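Local coordinates for NADH-rubredoxin oxidoreductase (Clostridium acetobutylicum, PDB 3KLJ), which catalyses the NADH-dependent reduction of rubredoxin through a bound FAD, passing electrons into the dioxygen-scavenging chain of an obligate anaerobe, at residues Ser9-Phe22 with Cys32-Tyr46. Residues are numbered along the deposited sequence; the frame is centred on the assembly and turned at random. Where two conformers were deposited one is given.
Sequences STKILILGAGPAGF and CDDITMINSEKYLPY. With FAD (flavin-adenine dinucleotide), chain B.
The first beta-alpha-beta unit of the FAD-binding domain pairs strand 12-15 with strand 35-38, in parallel, and the two axes diverge by only 17°. Register follows from alternating backbone bonds: Ile12 N donates to Asp34 O, Thr36 N to Ile12 O, Ile14 N to Thr36 O and Ile38 N to Ile14 O, the last at 2.8 Å. Gly16 N still reaches Ile38 O, but its N-H...O angle falls to 138° as the strand gives way to the glycine-rich turn.

On one face Leu13 CD2 meets Ile38 CD1 at a tight 3.5 Å. On the other, Ile14 lies alongside Met37, and the bend at chi3 carries Met37 CE under the start of helix 19-28, 3.8 Å from Ala17 CB and 3.4 Å from Gly21 O.

Asn39 bridges protein and cofactor. With CG anti to the backbone N (chi1 -161°), its OD1 accepts from Ala17 N at 2.9 Å, the donor standing well above the amide plane, and lies 3.0 Å from FAD O3B. Glu41 OE2 is also close to that hydroxyl and forms a salt bridge with Arg48. Pro45 packs against the turn, its CG 3.3 Å from Ala17 O.

Gly16 and Gly18 pass so near the adenosine ribose and its O5B that a CB on either would clash, while Ala20 N donates to FAD O1P at 2.7 Å. Gly16, Gly18 and Gly21 match the GxGxxG pattern, consistent with the dinucleotide-binding Rossmann-type fold of this flavoprotein family.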
loop_
_atom_site.group_PDB
_atom_site.type_symbol
_atom_site.label_atom_id
_atom_site.label_comp_id
_atom_site.label_asym_id
_atom_site.label_seq_id
_atom_site.Cartn_x
_atom_site.Cartn_y
_atom_site.Cartn_z
ATOM N N SER A 9 14.093 17.614 23.269
ATOM C CA SER A 9 12.868 17.050 23.830
ATOM C C SER A 9 11.643 17.808 23.321
ATOM O O SER A 9 11.665 19.037 23.228
ATOM C CB SER A 9 12.908 17.081 25.359
ATOM O OG SER A 9 12.563 18.359 25.856
ATOM N N THR A 10 10.586 17.068 22.986
ATOM C CA THR A 10 9.339 17.648 22.470
ATOM C C THR A 10 8.125 17.035 23.152
ATOM O O THR A 10 8.258 16.050 23.877
ATOM C CB THR A 10 9.189 17.447 20.934
ATOM O OG1 THR A 10 9.420 16.073 20.593
ATOM C CG2 THR A 10 10.170 18.315 20.193
ATOM N N LYS A 11 6.950 17.628 22.931
ATOM C CA LYS A 11 5.692 17.078 23.430
ATOM C C LYS A 11 5.306 15.861 22.580
ATOM O O LYS A 11 5.239 14.730 23.079
ATOM C CB LYS A 11 4.574 18.133 23.394
ATOM C CG LYS A 11 4.423 19.015 24.643
ATOM C CD LYS A 11 5.558 20.009 24.806
ATOM C CE LYS A 11 5.071 21.318 25.419
ATOM N NZ LYS A 11 4.282 21.104 26.665
ATOM N N ILE A 12 5.066 16.111 21.291
ATOM C CA ILE A 12 4.683 15.059 20.347
ATOM C C ILE A 12 5.828 14.728 19.403
ATOM O O ILE A 12 6.276 15.581 18.615
ATOM C CB ILE A 12 3.427 15.444 19.528
ATOM C CG1 ILE A 12 2.298 15.893 20.469
ATOM C CG2 ILE A 12 3.008 14.291 18.607
ATOM C CD1 ILE A 12 0.963 15.946 19.814
ATOM N N LEU A 13 6.301 13.490 19.512
ATOM C CA LEU A 13 7.307 12.950 18.617
ATOM C C LEU A 13 6.627 12.058 17.594
ATOM O O LEU A 13 5.918 11.118 17.956
ATOM C CB LEU A 13 8.325 12.111 19.379
ATOM C CG LEU A 13 9.804 12.270 19.024
ATOM C CD1 LEU A 13 10.573 10.956 19.180
ATOM C CD2 LEU A 13 10.032 12.896 17.651
ATOM N N ILE A 14 6.854 12.365 16.321
ATOM C CA ILE A 14 6.312 11.577 15.224
ATOM C C ILE A 14 7.447 10.849 14.508
ATOM O O ILE A 14 8.334 11.476 13.905
ATOM C CB ILE A 14 5.489 12.458 14.257
ATOM C CG1 ILE A 14 4.253 13.006 14.978
ATOM C CG2 ILE A 14 5.066 11.675 13.015
ATOM C CD1 ILE A 14 3.503 14.043 14.188
ATOM N N LEU A 15 7.409 9.523 14.588
ATOM C CA LEU A 15 8.427 8.661 14.015
ATOM C C LEU A 15 8.018 8.215 12.608
ATOM O O LEU A 15 7.213 7.285 12.441
ATOM C CB LEU A 15 8.658 7.465 14.947
ATOM C CG LEU A 15 9.997 6.731 14.925
ATOM C CD1 LEU A 15 10.154 5.815 16.172
ATOM C CD2 LEU A 15 10.169 5.932 13.627
ATOM N N GLY A 16 8.577 8.896 11.609
ATOM C CA GLY A 16 8.263 8.683 10.204
ATOM C C GLY A 16 7.454 9.840 9.641
ATOM O O GLY A 16 6.450 10.246 10.233
ATOM N N ALA A 17 7.880 10.371 8.496
ATOM C CA ALA A 17 7.188 11.493 7.874
ATOM C C ALA A 17 6.656 11.144 6.474
ATOM O O ALA A 17 7.077 11.701 5.462
ATOM C CB ALA A 17 8.081 12.730 7.853
ATOM N N GLY A 18 5.739 10.188 6.436
ATOM C CA GLY A 18 4.975 9.903 5.241
ATOM C C GLY A 18 3.580 10.460 5.457
ATOM O O GLY A 18 3.375 11.292 6.354
ATOM N N PRO A 19 2.608 10.004 4.653
ATOM C CA PRO A 19 1.215 10.470 4.776
ATOM C C PRO A 19 0.617 10.270 6.177
ATOM O O PRO A 19 -0.111 11.150 6.663
ATOM C CB PRO A 19 0.477 9.637 3.721
ATOM C CG PRO A 19 1.546 9.377 2.671
ATOM C CD PRO A 19 2.799 9.141 3.466
ATOM N N ALA A 20 0.938 9.161 6.837
ATOM C CA ALA A 20 0.392 8.915 8.179
ATOM C C ALA A 20 0.954 9.892 9.194
ATOM O O ALA A 20 0.186 10.551 9.906
ATOM C CB ALA A 20 0.614 7.471 8.634
ATOM N N GLY A 21 2.285 9.989 9.249
ATOM C CA GLY A 21 2.962 10.991 10.069
ATOM C C GLY A 21 2.475 12.409 9.811
ATOM O O GLY A 21 2.195 13.164 10.752
ATOM N N PHE A 22 2.375 12.783 8.539
ATOM C CA PHE A 22 1.871 14.103 8.195
ATOM C C PHE A 22 0.480 14.355 8.786
ATOM O O PHE A 22 0.250 15.392 9.414
ATOM C CB PHE A 22 1.833 14.357 6.685
ATOM C CG PHE A 22 1.015 15.554 6.336
ATOM C CD1 PHE A 22 1.542 16.834 6.488
ATOM C CD2 PHE A 22 -0.318 15.414 5.958
ATOM C CE1 PHE A 22 0.776 17.951 6.216
ATOM C CE2 PHE A 22 -1.095 16.540 5.680
ATOM C CZ PHE A 22 -0.547 17.804 5.810
ATOM N N CYS A 32 -1.843 20.859 20.233
ATOM C CA CYS A 32 -0.536 20.803 20.891
ATOM C C CYS A 32 0.424 21.768 20.222
ATOM O O CYS A 32 0.297 22.073 19.034
ATOM C CB CYS A 32 0.042 19.387 20.919
ATOM S SG CYS A 32 0.240 18.720 22.593
ATOM N N ASP A 33 1.375 22.282 20.995
ATOM C CA ASP A 33 2.227 23.381 20.504
ATOM C C ASP A 33 3.717 23.046 20.323
ATOM O O ASP A 33 4.537 23.950 20.123
ATOM C CB ASP A 33 2.048 24.636 21.382
ATOM C CG ASP A 33 2.609 24.466 22.792
ATOM O OD1 ASP A 33 2.798 23.312 23.240
ATOM O OD2 ASP A 33 2.861 25.498 23.456
ATOM N N ASP A 34 4.059 21.762 20.396
ATOM C CA ASP A 34 5.447 21.326 20.301
ATOM C C ASP A 34 5.523 19.961 19.606
ATOM O O ASP A 34 5.527 18.910 20.260
ATOM C CB ASP A 34 6.072 21.276 21.701
ATOM C CG ASP A 34 7.564 20.983 21.681
ATOM O OD1 ASP A 34 8.178 20.958 20.595
ATOM O OD2 ASP A 34 8.128 20.779 22.775
ATOM N N ILE A 35 5.591 20.008 18.275
ATOM C CA ILE A 35 5.552 18.819 17.421
ATOM C C ILE A 35 6.852 18.655 16.629
ATOM O O ILE A 35 7.303 19.586 15.935
ATOM C CB ILE A 35 4.372 18.900 16.416
ATOM C CG1 ILE A 35 3.064 19.274 17.124
ATOM C CG2 ILE A 35 4.228 17.599 15.620
ATOM C CD1 ILE A 35 2.088 20.021 16.212
ATOM N N THR A 36 7.433 17.461 16.718
ATOM C CA THR A 36 8.634 17.105 15.962
ATOM C C THR A 36 8.429 15.827 15.163
ATOM O O THR A 36 7.949 14.826 15.696
ATOM C CB THR A 36 9.834 16.912 16.904
ATOM O OG1 THR A 36 10.065 18.129 17.605
ATOM C CG2 THR A 36 11.096 16.547 16.142
ATOM N N MET A 37 8.810 15.870 13.891
ATOM C CA MET A 37 8.746 14.720 13.006
ATOM C C MET A 37 10.144 14.266 12.632
ATOM O O MET A 37 10.975 15.078 12.211
ATOM C CB MET A 37 8.002 15.078 11.725
ATOM C CG MET A 37 6.637 15.704 11.923
ATOM S SD MET A 37 5.840 15.980 10.326
ATOM C CE MET A 37 5.326 14.291 9.987
ATOM N N ILE A 38 10.390 12.967 12.780
ATOM C CA ILE A 38 11.631 12.348 12.338
ATOM C C ILE A 38 11.385 11.646 11.002
ATOM O O ILE A 38 10.444 10.870 10.896
ATOM C CB ILE A 38 12.125 11.304 13.372
ATOM C CG1 ILE A 38 12.385 11.970 14.728
ATOM C CG2 ILE A 38 13.382 10.588 12.869
ATOM C CD1 ILE A 38 12.330 11.000 15.901
ATOM N N ASN A 39 12.205 11.912 9.984
ATOM C CA ASN A 39 12.076 11.175 8.712
ATOM C C ASN A 39 13.389 10.687 8.127
ATOM O O ASN A 39 14.340 11.457 8.002
ATOM C CB ASN A 39 11.314 11.988 7.666
ATOM C CG ASN A 39 10.762 11.120 6.524
ATOM O OD1 ASN A 39 10.121 10.071 6.737
ATOM N ND2 ASN A 39 11.011 11.562 5.307
ATOM N N SER A 40 13.418 9.407 7.760
ATOM C CA SER A 40 14.612 8.759 7.225
ATOM C C SER A 40 14.995 9.277 5.835
ATOM O O SER A 40 16.174 9.262 5.476
ATOM C CB SER A 40 14.432 7.241 7.196
ATOM O OG SER A 40 13.401 6.874 6.289
ATOM N N GLU A 41 14.001 9.733 5.069
ATOM C CA GLU A 41 14.223 10.284 3.725
ATOM C C GLU A 41 14.641 11.756 3.788
ATOM O O GLU A 41 14.467 12.415 4.817
ATOM C CB GLU A 41 12.963 10.142 2.855
ATOM C CG GLU A 41 12.346 8.737 2.822
ATOM C CD GLU A 41 11.249 8.593 1.763
ATOM O OE1 GLU A 41 11.423 9.092 0.638
ATOM O OE2 GLU A 41 10.214 7.960 2.053
ATOM N N LYS A 42 15.184 12.269 2.687
ATOM C CA LYS A 42 15.623 13.667 2.640
ATOM C C LYS A 42 14.533 14.614 2.125
ATOM O O LYS A 42 14.792 15.795 1.871
ATOM C CB LYS A 42 16.934 13.819 1.851
ATOM C CG LYS A 42 16.953 13.171 0.478
ATOM C CD LYS A 42 18.343 13.278 -0.157
ATOM C CE LYS A 42 18.519 12.272 -1.296
ATOM N NZ LYS A 42 18.685 10.882 -0.779
ATOM N N TYR A 43 13.317 14.084 2.001
ATOM C CA TYR A 43 12.169 14.829 1.481
ATOM C C TYR A 43 11.059 14.927 2.518
ATOM O O TYR A 43 10.892 14.032 3.355
ATOM C CB TYR A 43 11.630 14.173 0.185
ATOM C CG TYR A 43 12.733 13.793 -0.786
ATOM C CD1 TYR A 43 13.443 14.774 -1.484
ATOM C CD2 TYR A 43 13.094 12.456 -0.977
ATOM C CE1 TYR A 43 14.469 14.435 -2.361
ATOM C CE2 TYR A 43 14.118 12.106 -1.858
ATOM C CZ TYR A 43 14.802 13.102 -2.543
ATOM O OH TYR A 43 15.815 12.776 -3.416
ATOM N N LEU A 44 10.314 16.026 2.465
ATOM C CA LEU A 44 9.083 16.185 3.245
ATOM C C LEU A 44 8.039 15.128 2.844
ATOM O O LEU A 44 8.196 14.473 1.808
ATOM C CB LEU A 44 8.531 17.597 3.034
ATOM C CG LEU A 44 8.945 18.740 3.986
ATOM C CD1 LEU A 44 9.979 18.375 5.058
ATOM C CD2 LEU A 44 9.338 20.000 3.235
ATOM N N PRO A 45 6.989 14.937 3.673
ATOM C CA PRO A 45 5.918 14.016 3.315
ATOM C C PRO A 45 5.387 14.225 1.900
ATOM O O PRO A 45 5.049 15.345 1.515
ATOM C CB PRO A 45 4.835 14.338 4.341
ATOM C CG PRO A 45 5.618 14.654 5.572
ATOM C CD PRO A 45 6.899 15.331 5.094
ATOM N N TYR A 46 5.304 13.135 1.147
ATOM C CA TYR A 46 4.788 13.200 -0.214
ATOM C C TYR A 46 3.745 12.127 -0.488
ATOM O O TYR A 46 3.679 11.111 0.224
ATOM C CB TYR A 46 5.930 13.142 -1.227
ATOM C CG TYR A 46 6.869 11.955 -1.110
ATOM C CD1 TYR A 46 8.047 12.039 -0.356
ATOM C CD2 TYR A 46 6.601 10.760 -1.783
ATOM C CE1 TYR A 46 8.934 10.957 -0.273
ATOM C CE2 TYR A 46 7.471 9.676 -1.706
ATOM C CZ TYR A 46 8.640 9.782 -0.951
ATOM O OH TYR A 46 9.499 8.703 -0.885
HETATM P PA FAD B . 5.015 5.636 4.404
HETATM O O1A FAD B . 5.884 4.455 4.061
HETATM O O2A FAD B . 4.419 6.299 3.186
HETATM O O5B FAD B . 5.862 6.695 5.246
HETATM C C5B FAD B . 6.645 6.286 6.352
HETATM C C4B FAD B . 7.907 7.145 6.424
HETATM O O4B FAD B . 8.639 6.823 7.606
HETATM C C3B FAD B . 8.835 6.865 5.244
HETATM O O3B FAD B . 9.196 8.094 4.636
HETATM C C2B FAD B . 10.042 6.170 5.846
HETATM O O2B FAD B . 11.249 6.542 5.218
HETATM C C1B FAD B . 10.011 6.656 7.288
HETATM N N9A FAD B . 10.669 5.739 8.236
HETATM C C8A FAD B . 10.700 4.370 8.192
HETATM N N7A FAD B . 11.407 3.921 9.255
HETATM C C5A FAD B . 11.824 4.978 9.982
HETATM C C6A FAD B . 12.581 5.077 11.149
HETATM N N6A FAD B . 13.261 4.021 11.598
HETATM N N1A FAD B . 12.858 6.333 11.661
HETATM C C2A FAD B . 12.393 7.472 11.030
HETATM N N3A FAD B . 11.653 7.364 9.867
HETATM C C4A FAD B . 11.367 6.132 9.352
HETATM N N1 FAD B . -2.107 3.058 -1.578
HETATM C C2 FAD B . -3.411 3.173 -2.010
HETATM O O2 FAD B . -4.312 3.227 -1.191
HETATM N N3 FAD B . -3.708 3.257 -3.355
HETATM C C4 FAD B . -2.695 3.209 -4.284
HETATM O O4 FAD B . -2.996 3.271 -5.479
HETATM C C4X FAD B . -1.364 3.077 -3.862
HETATM N N5 FAD B . -0.324 3.036 -4.778
HETATM C C5X FAD B . 0.985 2.912 -4.353
HETATM C C6 FAD B . 2.031 2.865 -5.285
HETATM C C7 FAD B . 3.356 2.751 -4.836
HETATM C C7M FAD B . 4.480 2.698 -5.830
HETATM C C8 FAD B . 3.630 2.672 -3.471
HETATM C C8M FAD B . 5.044 2.541 -2.961
HETATM C C9 FAD B . 2.587 2.713 -2.553
HETATM C C9A FAD B . 1.264 2.838 -2.988
HETATM N N10 FAD B . 0.224 2.887 -2.062
HETATM C C10 FAD B . -1.082 3.007 -2.497
HETATM C "C1'" FAD B . 0.515 2.784 -0.601
HETATM C "C2'" FAD B . 0.545 4.131 0.088
HETATM O "O2'" FAD B . 1.630 4.873 -0.432
HETATM C "C3'" FAD B . 0.736 3.872 1.569
HETATM O "O3'" FAD B . -0.411 3.225 2.088
HETATM C "C4'" FAD B . 0.976 5.138 2.373
HETATM O "O4'" FAD B . 2.098 5.847 1.864
HETATM C "C5'" FAD B . 1.269 4.743 3.814
HETATM O "O5'" FAD B . 1.676 5.904 4.492
HETATM P P FAD B . 2.517 5.778 5.835
HETATM O O1P FAD B . 2.768 7.173 6.383
HETATM O O2P FAD B . 1.852 4.838 6.811
HETATM O O3P FAD B . 3.899 5.060 5.410
HETATM O O HOH W 1 6.424 10.741 2.280
HETATM O O HOH W 2 8.819 11.364 3.275
#